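Local structure of Alpha/beta hydrolase fold protein (Marinomonas mediterranea, 6CXT) at residues 62-65 / 66-70. The protein supplies a carrier domain that probably bears phosphopantetheine-tethered pyrrolyl intermediates during thiotemplated pyrrole biosynthesis, as part of a longer protein whose other portion is probably a hydrolase. Sequence-based numbering, arbitrary orientation.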
# COMPACT_ATOMS: atom_id res chain seq x y z
N HIS A 62 44.47 -13.16 -7.79
CA HIS A 62 43.60 -14.29 -8.14
C HIS A 62 42.40 -13.98 -9.05
O HIS A 62 42.01 -14.85 -9.84
CB HIS A 62 43.15 -15.01 -6.88
CG HIS A 62 44.29 -15.43 -6.01
ND1 HIS A 62 44.36 -15.13 -4.67
CD2 HIS A 62 45.42 -16.11 -6.30
CE1 HIS A 62 45.48 -15.62 -4.16
NE2 HIS A 62 46.14 -16.22 -5.13
N PHE A 63 41.85 -12.77 -8.99
CA PHE A 63 40.57 -12.49 -9.68
C PHE A 63 40.79 -11.66 -10.90
O PHE A 63 39.84 -11.15 -11.54
CB PHE A 63 39.53 -11.90 -8.73
CG PHE A 63 39.00 -12.91 -7.76
CD1 PHE A 63 39.73 -13.28 -6.61
CD2 PHE A 63 37.78 -13.57 -8.03
CE1 PHE A 63 39.24 -14.26 -5.72
CE2 PHE A 63 37.31 -14.55 -7.16
CZ PHE A 63 38.01 -14.88 -6.00
N GLU A 64 42.05 -11.62 -11.32
CA GLU A 64 42.35 -10.87 -12.51
C GLU A 64 41.55 -11.36 -13.71
O GLU A 64 40.99 -10.55 -14.49
CB GLU A 64 43.87 -10.94 -12.79
CG GLU A 64 44.24 -10.09 -13.98
CD GLU A 64 45.70 -10.13 -14.34
OE1 GLU A 64 46.50 -10.90 -13.74
OE2 GLU A 64 46.02 -9.37 -15.26
N ASN A 65 41.50 -12.67 -13.89
CA ASN A 65 40.82 -13.22 -15.06
C ASN A 65 40.47 -14.65 -14.73
O ASN A 65 40.78 -15.13 -13.61
CB ASN A 65 41.70 -13.12 -16.33
CG ASN A 65 43.09 -13.76 -16.14
OD1 ASN A 65 43.20 -14.88 -15.61
ND2 ASN A 65 44.15 -13.02 -16.52
N VAL A 66 39.82 -15.33 -15.69
CA VAL A 66 39.38 -16.72 -15.49
C VAL A 66 40.59 -17.68 -15.24
O VAL A 66 40.54 -18.58 -14.38
CB VAL A 66 38.45 -17.18 -16.65
CG1 VAL A 66 38.17 -18.67 -16.62
CG2 VAL A 66 37.09 -16.43 -16.58
N ALA A 67 41.67 -17.43 -15.98
CA ALA A 67 42.88 -18.26 -15.86
C ALA A 67 43.43 -18.20 -14.43
O ALA A 67 43.63 -19.26 -13.81
CB ALA A 67 43.92 -17.80 -16.90
N THR A 68 43.58 -16.98 -13.89
CA THR A 68 44.15 -16.80 -12.55
C THR A 68 43.19 -17.35 -11.49
O THR A 68 43.63 -17.96 -10.48
CB THR A 68 44.54 -15.32 -12.24
OG1 THR A 68 43.38 -14.47 -12.28
CG2 THR A 68 45.59 -14.78 -13.26
N LEU A 69 41.89 -17.13 -11.72
CA LEU A 69 40.86 -17.65 -10.80
C LEU A 69 40.86 -19.18 -10.81
O LEU A 69 40.93 -19.81 -9.73
CB LEU A 69 39.47 -17.11 -11.17
CG LEU A 69 38.31 -17.68 -10.33
CD1 LEU A 69 38.53 -17.55 -8.82
CD2 LEU A 69 37.03 -17.02 -10.80
N ALA A 70 40.80 -19.76 -12.03
CA ALA A 70 41.00 -21.23 -12.17
C ALA A 70 42.26 -21.69 -11.38
O ALA A 70 42.17 -22.65 -10.58
CB ALA A 70 41.01 -21.64 -13.64
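Asn65 OD1 accepts the backbone N-H of Thr68 at 2.7 Å. The bond is nearly straight at hydrogen, 164°, and arrives almost along the C=O axis of the amide. This makes Asn65 the N-cap of helix 66-75. Its CG sits between the backbone N and the carbonyl carbon (chi1 54°), which swings OD1 over the first turn. Asn65 OD1 also lies 3.0 Å from Ala67 N. The main-chain O of Asn65 takes the N-H of Leu69 at 3.0 Å and starts the helical bonding.

The hydroxyl of Thr68 reaches back into the loop. Thr68 OG1 is 2.8 Å from His62 O and 3.0 Å from Asn65 O; Glu61 O is a further, weak partner, and which carbonyl receives the single proton is not settled. Thr68 OG1 also lies 3.1 Å from the backbone N of Asn65. The Thr68 methyl CG2 packs against the Asn65 amide, and the two side chains cross at about a right angle. An alanine at Asn65 would remove the amide, and the N-H of Thr68 would probably lose its acceptor at the helix start.

The apolar contact lies between Phe63 and Leu69. Leu69 CD1 meets the Phe63 ring obliquely and off-centre, 3.6 Å from Phe63 CE2. Leu69 CD1 makes a CH-pi contact, 4.1 Å from the centroid of the Phe63 ring. Both side chains are buried and also touch Leu41 of helix 35-49. His62 turns elsewhere and gives its ND1 bond to Glu57 O.

Asn65 is thus a classic N-cap: its side chain accepts the N-H three residues on. In this helical phosphopantetheine carrier domain, the cap begins helix 66-75, and Phe63 and Leu69 join that helix start to the hydrophobic core against helix 35-49.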